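Local coordinates for ABC transporter, ATP binding protein (PDB 1OXS) that hydrolyses ATP to drive glucose uptake as the ATP-binding subunit of an archaeal ABC transporter, at residues K285-D290 with E337-V342. Sequence-based numbering, arbitrary orientation.
Sequences KDVIKD and EVLVYV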
ATOM      1  N   LYS A 285      18.916  26.453 -15.691  1.00  5.82           N
ATOM      2  CA  LYS A 285      19.727  26.715 -16.847  1.00  5.61           C
ATOM      3  C   LYS A 285      21.063  27.276 -16.458  1.00 10.74           C
ATOM      4  O   LYS A 285      21.985  27.283 -17.266  1.00 13.56           O
ATOM      5  CB  LYS A 285      19.009  27.657 -17.816  1.00  8.99           C
ATOM      6  CG  LYS A 285      17.874  27.013 -18.523  1.00 16.47           C
ATOM      7  CD  LYS A 285      18.349  26.099 -19.616  1.00 36.79           C
ATOM      8  CE  LYS A 285      18.931  26.847 -20.798  1.00 19.65           C
ATOM      9  NZ  LYS A 285      19.208  25.873 -21.880  1.00 23.84           N
ATOM     10  N   ASP A 286      21.169  27.825 -15.265  1.00  6.35           N
ATOM     11  CA  ASP A 286      22.438  28.345 -14.716  1.00  9.12           C
ATOM     12  C   ASP A 286      22.504  27.945 -13.261  1.00 10.42           C
ATOM     13  O   ASP A 286      21.527  27.385 -12.714  1.00  9.54           O
ATOM     14  CB  ASP A 286      22.523  29.859 -14.847  1.00 11.21           C
ATOM     15  CG  ASP A 286      23.970  30.420 -14.803  1.00 19.86           C
ATOM     16  OD1 ASP A 286      24.941  29.792 -14.318  1.00  8.28           O
ATOM     17  OD2 ASP A 286      24.222  31.558 -15.245  1.00 23.10           O
ATOM     18  N   VAL A 287      23.609  28.217 -12.585  1.00  5.22           N
ATOM     19  CA  VAL A 287      23.697  27.769 -11.231  1.00  5.27           C
ATOM     20  C   VAL A 287      22.694  28.508 -10.334  1.00  9.19           C
ATOM     21  O   VAL A 287      22.388  29.678 -10.534  1.00 13.44           O
ATOM     22  CB  VAL A 287      25.099  27.924 -10.667  1.00  4.80           C
ATOM     23  CG1 VAL A 287      26.139  27.125 -11.513  1.00  2.33           C
ATOM     24  CG2 VAL A 287      25.467  29.375 -10.532  1.00 12.38           C
ATOM     25  N   ILE A 288      22.191  27.796  -9.352  1.00 10.17           N
ATOM     26  CA  ILE A 288      21.270  28.398  -8.372  1.00 12.08           C
ATOM     27  C   ILE A 288      22.023  28.824  -7.132  1.00 26.37           C
ATOM     28  O   ILE A 288      23.187  28.503  -6.966  1.00 16.96           O
ATOM     29  CB  ILE A 288      20.105  27.452  -8.006  1.00 11.99           C
ATOM     30  CG1 ILE A 288      20.591  26.269  -7.151  1.00 10.08           C
ATOM     31  CG2 ILE A 288      19.429  26.991  -9.233  1.00 10.29           C
ATOM     32  CD1 ILE A 288      19.560  25.267  -6.838  1.00 13.76           C
ATOM     33  N   LYS A 289      21.370  29.576  -6.261  1.00 16.88           N
ATOM     34  CA  LYS A 289      22.043  30.010  -5.047  1.00 20.82           C
ATOM     35  C   LYS A 289      21.327  29.349  -3.880  1.00 28.08           C
ATOM     36  O   LYS A 289      20.493  29.983  -3.249  1.00 18.96           O
ATOM     37  CB  LYS A 289      21.986  31.529  -4.932  1.00 14.95           C
ATOM     38  CG  LYS A 289      22.570  32.241  -6.143  1.00 46.57           C
ATOM     39  CD  LYS A 289      23.485  33.381  -5.742  1.00 86.13           C
ATOM     40  CE  LYS A 289      24.364  33.803  -6.909  1.00105.94           C
ATOM     41  NZ  LYS A 289      25.510  34.649  -6.471  1.00 75.46           N
ATOM     42  N   ASP A 290      21.640  28.075  -3.632  1.00 14.47           N
ATOM     43  CA  ASP A 290      20.960  27.268  -2.595  1.00 12.30           C
ATOM     44  C   ASP A 290      21.793  26.046  -2.176  1.00 11.20           C
ATOM     45  O   ASP A 290      21.820  25.008  -2.841  1.00 13.16           O
ATOM     46  CB  ASP A 290      19.579  26.858  -3.112  1.00 17.31           C
ATOM     47  CG  ASP A 290      18.713  26.212  -2.038  1.00 18.92           C
ATOM     48  OD1 ASP A 290      19.251  25.795  -0.989  1.00 12.66           O
ATOM     49  OD2 ASP A 290      17.484  26.083  -2.189  1.00 15.19           O
ATOM     50  N   GLU A 337      19.452  22.411 -22.793  1.00  5.08           N
ATOM     51  CA  GLU A 337      20.466  21.894 -21.869  1.00  5.97           C
ATOM     52  C   GLU A 337      20.219  22.513 -20.512  1.00  5.04           C
ATOM     53  O   GLU A 337      20.023  23.712 -20.381  1.00  8.02           O
ATOM     54  CB  GLU A 337      21.864  22.201 -22.365  1.00  9.10           C
ATOM     55  CG  GLU A 337      22.162  21.465 -23.674  1.00 17.00           C
ATOM     56  CD  GLU A 337      23.603  21.569 -24.137  1.00190.29           C
ATOM     57  OE1 GLU A 337      23.852  21.374 -25.347  1.00 52.13           O
ATOM     58  OE2 GLU A 337      24.489  21.829 -23.300  1.00 30.06           O
ATOM     59  N   VAL A 338      20.316  21.689 -19.486  1.00  4.10           N
ATOM     60  CA  VAL A 338      20.029  22.119 -18.144  1.00  3.35           C
ATOM     61  C   VAL A 338      21.104  21.602 -17.185  1.00  8.12           C
ATOM     62  O   VAL A 338      21.797  20.647 -17.503  1.00  8.38           O
ATOM     63  CB  VAL A 338      18.695  21.593 -17.629  1.00  7.18           C
ATOM     64  CG1 VAL A 338      17.533  22.243 -18.423  1.00  7.06           C
ATOM     65  CG2 VAL A 338      18.626  20.077 -17.699  1.00 10.15           C
ATOM     66  N   LEU A 339      21.199  22.243 -16.025  1.00  3.00           N
ATOM     67  CA  LEU A 339      21.977  21.732 -14.914  1.00  4.46           C
ATOM     68  C   LEU A 339      21.027  20.948 -14.034  1.00  5.16           C
ATOM     69  O   LEU A 339      19.863  21.276 -13.869  1.00  5.55           O
ATOM     70  CB  LEU A 339      22.598  22.839 -14.079  1.00  3.69           C
ATOM     71  CG  LEU A 339      23.458  23.781 -14.863  1.00  4.85           C
ATOM     72  CD1 LEU A 339      24.087  24.842 -13.978  1.00  5.34           C
ATOM     73  CD2 LEU A 339      24.519  23.057 -15.667  1.00  6.17           C
ATOM     74  N   VAL A 340      21.564  19.890 -13.453  1.00  2.91           N
ATOM     75  CA  VAL A 340      20.822  18.913 -12.670  1.00  3.23           C
ATOM     76  C   VAL A 340      21.378  18.937 -11.251  1.00  6.20           C
ATOM     77  O   VAL A 340      22.575  18.713 -10.993  1.00  5.10           O
ATOM     78  CB  VAL A 340      20.967  17.509 -13.198  1.00  5.04           C
ATOM     79  CG1 VAL A 340      20.116  16.564 -12.427  1.00  6.91           C
ATOM     80  CG2 VAL A 340      20.621  17.416 -14.665  1.00  9.59           C
ATOM     81  N   TYR A 341      20.493  19.254 -10.342  1.00  3.75           N
ATOM     82  CA  TYR A 341      20.759  19.278  -8.907  1.00  2.26           C
ATOM     83  C   TYR A 341      19.971  18.168  -8.225  1.00  6.93           C
ATOM     84  O   TYR A 341      18.867  17.806  -8.673  1.00  5.67           O
ATOM     85  CB  TYR A 341      20.300  20.598  -8.316  1.00  3.45           C
ATOM     86  CG  TYR A 341      21.167  21.796  -8.634  1.00  5.16           C
ATOM     87  CD1 TYR A 341      20.990  22.515  -9.798  1.00  8.04           C
ATOM     88  CD2 TYR A 341      22.154  22.184  -7.776  1.00  4.22           C
ATOM     89  CE1 TYR A 341      21.778  23.613 -10.055  1.00  7.18           C
ATOM     90  CE2 TYR A 341      22.956  23.314  -8.035  1.00  5.80           C
ATOM     91  CZ  TYR A 341      22.750  24.007  -9.185  1.00  7.04           C
ATOM     92  OH  TYR A 341      23.522  25.132  -9.470  1.00  9.80           O
ATOM     93  N   VAL A 342      20.531  17.636  -7.145  1.00  3.50           N
ATOM     94  CA  VAL A 342      19.794  16.701  -6.293  1.00  4.53           C
ATOM     95  C   VAL A 342      19.992  17.001  -4.806  1.00  4.99           C
ATOM     96  O   VAL A 342      20.878  17.752  -4.394  1.00  6.87           O
ATOM     97  CB  VAL A 342      20.223  15.246  -6.525  1.00  5.20           C
ATOM     98  CG1 VAL A 342      20.068  14.811  -8.006  1.00  7.02           C
ATOM     99  CG2 VAL A 342      21.648  14.978  -6.046  1.00  6.60           C
TER
HETATM  100  O   HOH W   1      22.125  25.396 -19.583  1.00 36.68           O
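Y341 and I288 meet where the loop leaving edge strand 281-284 folds back over strand 337-342, in an antiparallel beta sheet of the C-terminal domain. Here a tyrosine serves a loop twice, by its ring and by its hydroxyl. Y341 OH accepts a hydrogen bond from I288 N at 3.0 Å, with a fairly straight N-H...O angle of 159°, while V287 CA comes in at the ring edge. Over one face lies I288: from its CB the CG1 branch, set between backbone N and carbonyl carbon (chi1 71°), rests 3.7 Å from Y341 CZ, and CD1 goes on to sit above the ring centre as a CH-pi contact, 4.0 Å from the centroid. CG2 only grazes Y341 CE1. A phenylalanine in place of Y341 would probably leave the backbone N-H of I288 without its acceptor and this part of the loop less firmly held. Two residues earlier on the strand, L339 CD1 touches V287 CG1 at 3.9 Å. At the far end K285, bent at chi2 and chi3, curls back so that NZ donates a hydrogen bond to E337 O, in the carbonyl plane on a lone pair, and also forms a salt bridge with E336. One water donates to both K285 O and E337 O, the latter at 2.8 Å.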